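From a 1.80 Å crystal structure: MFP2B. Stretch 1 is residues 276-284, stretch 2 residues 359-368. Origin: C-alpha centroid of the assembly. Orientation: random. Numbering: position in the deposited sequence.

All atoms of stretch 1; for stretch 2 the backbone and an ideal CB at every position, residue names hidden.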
ATOM      1  N   PRO A 276     -12.229  -3.695 -11.488  1.00 23.69           N
ATOM      2  CA  PRO A 276     -13.302  -4.119 -12.406  1.00 24.44           C
ATOM      3  C   PRO A 276     -14.331  -4.985 -11.677  1.00 23.54           C
ATOM      4  O   PRO A 276     -13.968  -5.820 -10.849  1.00 22.97           O
ATOM      5  CB  PRO A 276     -12.541  -4.943 -13.453  1.00 24.59           C
ATOM      6  CG  PRO A 276     -11.156  -4.383 -13.413  1.00 25.28           C
ATOM      7  CD  PRO A 276     -10.905  -4.171 -11.936  1.00 24.95           C
ATOM      8  N   GLU A 277     -15.615  -4.811 -11.968  1.00 25.22           N
ATOM      9  CA  GLU A 277     -16.630  -5.457 -11.134  1.00 26.15           C
ATOM     10  C   GLU A 277     -16.470  -6.979 -11.099  1.00 26.78           C
ATOM     11  O   GLU A 277     -16.672  -7.610 -10.051  1.00 26.47           O
ATOM     12  CB  GLU A 277     -18.056  -5.109 -11.573  1.00 26.72           C
ATOM     13  CG  GLU A 277     -19.105  -5.625 -10.571  1.00 27.58           C
ATOM     14  CD  GLU A 277     -20.416  -4.843 -10.597  1.00 32.62           C
ATOM     15  OE1 GLU A 277     -20.777  -4.352 -11.683  1.00 38.08           O
ATOM     16  OE2 GLU A 277     -21.102  -4.720  -9.527  1.00 37.26           O
ATOM     17  N   ALA A 278     -16.059  -7.553 -12.225  1.00 27.86           N
ATOM     18  CA  ALA A 278     -15.957  -8.996 -12.350  1.00 28.33           C
ATOM     19  C   ALA A 278     -14.914  -9.628 -11.431  1.00 28.92           C
ATOM     20  O   ALA A 278     -15.039 -10.799 -11.108  1.00 28.99           O
ATOM     21  CB  ALA A 278     -15.668  -9.381 -13.800  1.00 29.06           C
ATOM     22  N   ILE A 279     -13.895  -8.885 -10.988  1.00 27.38           N
ATOM     23  CA  ILE A 279     -12.884  -9.495 -10.121  1.00 27.44           C
ATOM     24  C   ILE A 279     -12.971  -9.093  -8.647  1.00 25.59           C
ATOM     25  O   ILE A 279     -12.329  -9.713  -7.810  1.00 25.98           O
ATOM     26  CB  ILE A 279     -11.449  -9.227 -10.640  1.00 28.23           C
ATOM     27  CG1 ILE A 279     -11.014  -7.796 -10.337  1.00 30.37           C
ATOM     28  CG2 ILE A 279     -11.302  -9.622 -12.148  1.00 29.42           C
ATOM     29  CD1 ILE A 279      -9.572  -7.557 -10.786  1.00 34.03           C
ATOM     30  N   ARG A 280     -13.792  -8.098  -8.332  1.00 23.60           N
ATOM     31  CA  ARG A 280     -13.834  -7.583  -6.977  1.00 23.37           C
ATOM     32  C   ARG A 280     -14.861  -8.291  -6.114  1.00 22.59           C
ATOM     33  O   ARG A 280     -15.907  -8.725  -6.610  1.00 22.52           O
ATOM     34  CB  ARG A 280     -14.097  -6.094  -6.966  1.00 22.59           C
ATOM     35  CG  ARG A 280     -15.429  -5.643  -7.402  1.00 21.72           C
ATOM     36  CD  ARG A 280     -15.487  -4.156  -7.607  1.00 20.86           C
ATOM     37  NE  ARG A 280     -16.864  -3.656  -7.788  1.00 22.98           N
ATOM     38  CZ  ARG A 280     -17.243  -2.787  -8.709  1.00 23.24           C
ATOM     39  NH1 ARG A 280     -16.388  -2.266  -9.572  1.00 26.47           N
ATOM     40  NH2 ARG A 280     -18.509  -2.416  -8.763  1.00 27.90           N
ATOM     41  N   GLY A 281     -14.570  -8.381  -4.828  1.00 21.83           N
ATOM     42  CA  GLY A 281     -15.419  -9.076  -3.903  1.00 21.34           C
ATOM     43  C   GLY A 281     -16.240  -8.124  -3.063  1.00 20.30           C
ATOM     44  O   GLY A 281     -16.811  -8.541  -2.095  1.00 20.60           O
ATOM     45  N   PHE A 282     -16.233  -6.843  -3.411  1.00 19.81           N
ATOM     46  CA  PHE A 282     -16.909  -5.802  -2.653  1.00 19.57           C
ATOM     47  C   PHE A 282     -17.215  -4.602  -3.554  1.00 19.74           C
ATOM     48  O   PHE A 282     -16.569  -4.425  -4.599  1.00 20.06           O
ATOM     49  CB  PHE A 282     -16.035  -5.383  -1.458  1.00 19.37           C
ATOM     50  CG  PHE A 282     -14.685  -4.879  -1.868  1.00 18.22           C
ATOM     51  CD1 PHE A 282     -14.489  -3.540  -2.168  1.00 18.89           C
ATOM     52  CD2 PHE A 282     -13.624  -5.767  -1.995  1.00 16.76           C
ATOM     53  CE1 PHE A 282     -13.230  -3.087  -2.587  1.00 17.08           C
ATOM     54  CE2 PHE A 282     -12.373  -5.323  -2.406  1.00 17.81           C
ATOM     55  CZ  PHE A 282     -12.189  -3.985  -2.703  1.00 17.24           C
ATOM     56  N   ASP A 283     -18.198  -3.788  -3.159  1.00 19.19           N
ATOM     57  CA  ASP A 283     -18.515  -2.559  -3.824  1.00 20.39           C
ATOM     58  C   ASP A 283     -18.368  -1.361  -2.891  1.00 19.91           C
ATOM     59  O   ASP A 283     -18.605  -1.465  -1.694  1.00 19.57           O
ATOM     60  CB  ASP A 283     -19.988  -2.589  -4.327  1.00 20.92           C
ATOM     61  CG  ASP A 283     -20.236  -3.784  -5.251  1.00 23.23           C
ATOM     62  OD1 ASP A 283     -19.525  -3.874  -6.276  1.00 26.28           O
ATOM     63  OD2 ASP A 283     -21.029  -4.713  -4.971  1.00 26.62           O
ATOM     64  N   TYR A 284     -18.053  -0.206  -3.463  1.00 19.98           N
ATOM     65  CA  TYR A 284     -17.908   1.022  -2.696  1.00 19.55           C
ATOM     66  C   TYR A 284     -19.173   1.866  -2.783  1.00 20.41           C
ATOM     67  O   TYR A 284     -19.831   1.882  -3.825  1.00 19.21           O
ATOM     68  CB  TYR A 284     -16.777   1.895  -3.259  1.00 19.10           C
ATOM     69  CG  TYR A 284     -15.385   1.384  -2.990  1.00 16.73           C
ATOM     70  CD1 TYR A 284     -14.499   1.183  -4.019  1.00 16.61           C
ATOM     71  CD2 TYR A 284     -14.962   1.114  -1.697  1.00 17.73           C
ATOM     72  CE1 TYR A 284     -13.173   0.755  -3.788  1.00 16.90           C
ATOM     73  CE2 TYR A 284     -13.685   0.608  -1.464  1.00 17.27           C
ATOM     74  CZ  TYR A 284     -12.791   0.456  -2.497  1.00 15.86           C
ATOM     75  OH  TYR A 284     -11.506  -0.027  -2.224  1.00 15.23           O
ATOM     76  N   UNK A 359     -17.464   0.086   2.084  1.00 17.42           N
ATOM     77  CA  UNK A 359     -17.578  -1.011   1.174  1.00 18.45           C
ATOM     78  C   UNK A 359     -18.398  -2.139   1.810  1.00 19.74           C
ATOM     79  O   UNK A 359     -18.483  -2.274   3.020  1.00 19.15           O
ATOM     80  CB  UNK A 359     -16.189  -1.503   0.761  1.00 18.45           C
ATOM     81  N   UNK A 360     -18.969  -2.954   0.935  1.00 21.46           N
ATOM     82  CA  UNK A 360     -19.869  -4.039   1.325  1.00 22.02           C
ATOM     83  C   UNK A 360     -19.478  -5.253   0.540  1.00 20.89           C
ATOM     84  O   UNK A 360     -19.423  -5.195  -0.689  1.00 20.26           O
ATOM     85  CB  UNK A 360     -21.338  -3.682   1.091  1.00 22.02           C
ATOM     86  N   UNK A 361     -19.292  -6.351   1.243  1.00 20.51           N
ATOM     87  CA  UNK A 361     -18.933  -7.599   0.618  1.00 22.24           C
ATOM     88  C   UNK A 361     -20.069  -8.100  -0.281  1.00 22.80           C
ATOM     89  O   UNK A 361     -21.254  -8.028   0.081  1.00 24.10           O
ATOM     90  CB  UNK A 361     -18.585  -8.641   1.683  1.00 22.24           C
ATOM     91  N   UNK A 362     -19.669  -8.610  -1.425  1.00 22.75           N
ATOM     92  CA  UNK A 362     -20.555  -9.344  -2.318  1.00 23.18           C
ATOM     93  C   UNK A 362     -20.870 -10.730  -1.737  1.00 23.84           C
ATOM     94  O   UNK A 362     -20.113 -11.296  -0.918  1.00 21.77           O
ATOM     95  CB  UNK A 362     -19.925  -9.474  -3.706  1.00 23.18           C
ATOM     96  N   UNK A 363     -22.000 -11.312  -2.168  1.00 24.39           N
ATOM     97  CA  UNK A 363     -22.334 -12.671  -1.720  1.00 24.47           C
ATOM     98  C   UNK A 363     -21.176 -13.631  -2.023  1.00 24.34           C
ATOM     99  O   UNK A 363     -20.583 -13.578  -3.099  1.00 23.16           O
ATOM    100  CB  UNK A 363     -23.618 -13.159  -2.394  1.00 24.47           C
ATOM    101  N   UNK A 364     -20.852 -14.466  -1.046  1.00 24.71           N
ATOM    102  CA  UNK A 364     -19.749 -15.405  -1.118  1.00 25.62           C
ATOM    103  C   UNK A 364     -18.396 -14.889  -0.662  1.00 26.00           C
ATOM    104  O   UNK A 364     -17.446 -15.674  -0.553  1.00 26.84           O
ATOM    105  CB  UNK A 364     -19.619 -15.896  -2.561  1.00 25.62           C
ATOM    106  N   UNK A 365     -18.321 -13.589  -0.391  1.00 25.19           N
ATOM    107  CA  UNK A 365     -17.078 -12.916  -0.029  1.00 26.26           C
ATOM    108  C   UNK A 365     -17.132 -12.364   1.382  1.00 25.05           C
ATOM    109  O   UNK A 365     -18.195 -12.082   1.925  1.00 23.92           O
ATOM    110  CB  UNK A 365     -16.777 -11.787  -1.017  1.00 26.26           C
ATOM    111  N   UNK A 366     -15.949 -12.242   1.985  1.00 25.05           N
ATOM    112  CA  UNK A 366     -15.806 -11.720   3.300  1.00 24.46           C
ATOM    113  C   UNK A 366     -14.730 -10.613   3.283  1.00 23.72           C
ATOM    114  O   UNK A 366     -13.621 -10.797   2.734  1.00 21.33           O
ATOM    115  CB  UNK A 366     -15.456 -12.839   4.283  1.00 24.46           C
ATOM    116  N   UNK A 367     -15.067  -9.478   3.869  1.00 23.62           N
ATOM    117  CA  UNK A 367     -14.124  -8.371   4.017  1.00 23.31           C
ATOM    118  C   UNK A 367     -14.036  -7.946   5.473  1.00 24.63           C
ATOM    119  O   UNK A 367     -14.869  -8.298   6.286  1.00 24.59           O
ATOM    120  CB  UNK A 367     -14.536  -7.186   3.142  1.00 23.31           C
ATOM    121  N   UNK A 368     -12.993  -7.190   5.766  1.00 24.19           N
ATOM    122  CA  UNK A 368     -12.873  -6.490   7.007  1.00 25.84           C
ATOM    123  C   UNK A 368     -12.933  -4.954   6.799  1.00 24.90           C
ATOM    124  O   UNK A 368     -12.766  -4.290   7.857  1.00 25.06           O
ATOM    125  CB  UNK A 368     -11.569  -6.896   7.697  1.00 25.84           C
TER

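Strand 359-361 runs antiparallel to strand 282-284, with position 360 in the hydrogen-bonded pair opposite Asp 283: its N donates to Asp 283 O at 3.0 Å, and Asp 283 N donates to its O at 3.1 Å. Side chains alternate between the face carrying Phe 282 and Tyr 284 and the face carrying Asp 283.

Position 359 sits across from Tyr 284, its CB on the aromatic face, 3.8 Å from Tyr 284 CD2 and 4.0 Å from Phe 282 CD1. The Phe 282 ring offers a flat surface, so an aliphatic chain, another aromatic or a long cation would all suit. The deposited residue is Arg 359, extended over that ring: its CD lies 4.2 Å from the Phe 282 ring centroid, a CH-pi contact, and its CZ 4.7 Å from it, a cation-pi contact. The guanidinium presents its edge to the ring, with Phe 282 CE2 near its plane and 3.6 Å from Arg 359 NH1.

At position 360 the CB turns to the Asp 283 face, yet the nearest visible atom, Asp 283 O, is 4.5 Å away. Little constrains the choice; polar and beta-branched residues would both serve. It is Lys 360, whose chain leads away from stretch 1. A water donates to both Lys 360 O and Asp 283 OD2, 2.8 Å from each.

Position 361 returns to the aromatic face opposite Phe 282, but its CB is 5.2 Å from Phe 282 CB, so small or medium apolar residues fit. Ala 361 makes little side-chain contact; its CA approaches Gly 281 O at 3.6 Å.

At position 362 the N donates to Gly 281 O at 2.9 Å, and although the CB points sideways, Glu 277 and Asp 283 place carboxylates within reach of a long chain. A lysine or arginine is the clear prediction. Lys 362 runs past Arg 280, its CD 3.5 Å from Arg 280 O, and its NZ forms salt bridges to Glu 277 OE2 at 3.1 Å and Asp 283 OD2 at 2.8 Å. Arg 280 also bridges to Asp 283, so two cations share that acid.

Positions 363 and 364 form the corners of a type II turn, beyond contact with stretch 1. The first, with phi -55°, suits proline and is Pro 363. The second, at phi 88°, would jam a CB against the preceding carbonyl, which calls for glycine: Gly 364.

Position 365 points toward stretch 1, its CB 3.4 Å from Gly 281 O, leaving room for a small residue. Cys 365 packs there against Gly 281, where an ideal CB would lie a tight 3.2 Å from Cys 365 SG.

Position 366 points away and tolerates many residues; it is Thr 366. Position 367 points toward Phe 282, inviting an aliphatic chain, and Ile 367 brings CG2 to 4.1 Å from Phe 282 CB. Position 368 is out of reach of stretch 1; Asp 368 instead bridges to Arg 359.

Stretch 2, residues 359-368: RKAKPGCTID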
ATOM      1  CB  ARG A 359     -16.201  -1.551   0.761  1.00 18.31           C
ATOM      2  CG  ARG A 359     -15.302  -1.956   1.865  1.00 17.37           C
ATOM      3  CD  ARG A 359     -13.982  -2.522   1.369  1.00 16.80           C
ATOM      4  NE  ARG A 359     -13.176  -3.063   2.435  1.00 17.73           N
ATOM      5  CZ  ARG A 359     -12.225  -3.962   2.254  1.00 19.84           C
ATOM      6  NH1 ARG A 359     -11.867  -4.354   1.022  1.00 19.26           N
ATOM      7  NH2 ARG A 359     -11.637  -4.475   3.303  1.00 18.47           N
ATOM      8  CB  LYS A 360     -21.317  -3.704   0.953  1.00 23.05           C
ATOM      9  CG  LYS A 360     -22.291  -4.889   1.241  1.00 26.05           C
ATOM     10  CD  LYS A 360     -23.761  -4.411   1.379  1.00 32.57           C
ATOM     11  CE  LYS A 360     -24.712  -5.613   1.787  1.00 38.14           C
ATOM     12  NZ  LYS A 360     -25.956  -5.175   2.532  1.00 41.85           N
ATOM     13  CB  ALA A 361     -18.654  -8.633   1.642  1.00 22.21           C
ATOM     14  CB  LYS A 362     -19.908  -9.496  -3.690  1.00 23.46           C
ATOM     15  CG  LYS A 362     -19.881  -8.213  -4.507  1.00 25.13           C
ATOM     16  CD  LYS A 362     -19.359  -8.440  -5.941  1.00 25.37           C
ATOM     17  CE  LYS A 362     -19.204  -7.153  -6.760  1.00 26.65           C
ATOM     18  NZ  LYS A 362     -20.519  -6.461  -7.067  1.00 26.38           N
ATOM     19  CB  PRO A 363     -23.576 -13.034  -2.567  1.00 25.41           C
ATOM     20  CG  PRO A 363     -24.174 -11.716  -2.983  1.00 26.05           C
ATOM     21  CD  PRO A 363     -22.993 -10.755  -3.109  1.00 24.95           C
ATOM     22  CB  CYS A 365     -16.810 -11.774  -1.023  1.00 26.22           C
ATOM     23  SG  CYS A 365     -16.793 -12.350  -2.740  1.00 30.79           S
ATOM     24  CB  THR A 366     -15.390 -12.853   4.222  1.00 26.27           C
ATOM     25  OG1 THR A 366     -16.456 -13.842   4.309  1.00 28.19           O
ATOM     26  CG2 THR A 366     -15.235 -12.331   5.632  1.00 28.04           C
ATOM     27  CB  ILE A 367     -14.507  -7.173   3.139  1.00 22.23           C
ATOM     28  CG1 ILE A 367     -15.833  -6.559   3.623  1.00 22.40           C
ATOM     29  CG2 ILE A 367     -14.571  -7.622   1.664  1.00 22.80           C
ATOM     30  CD1 ILE A 367     -16.226  -5.259   2.998  1.00 23.83           C
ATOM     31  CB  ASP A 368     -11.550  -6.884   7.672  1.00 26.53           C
ATOM     32  CG  ASP A 368     -10.361  -6.187   7.058  1.00 30.58           C
ATOM     33  OD1 ASP A 368     -10.493  -5.603   5.961  1.00 31.58           O
ATOM     34  OD2 ASP A 368      -9.230  -6.158   7.614  1.00 37.92           O
TER
HETATM   35  O   HOH W   1     -21.703  -5.299  -2.311  1.00 26.31           O
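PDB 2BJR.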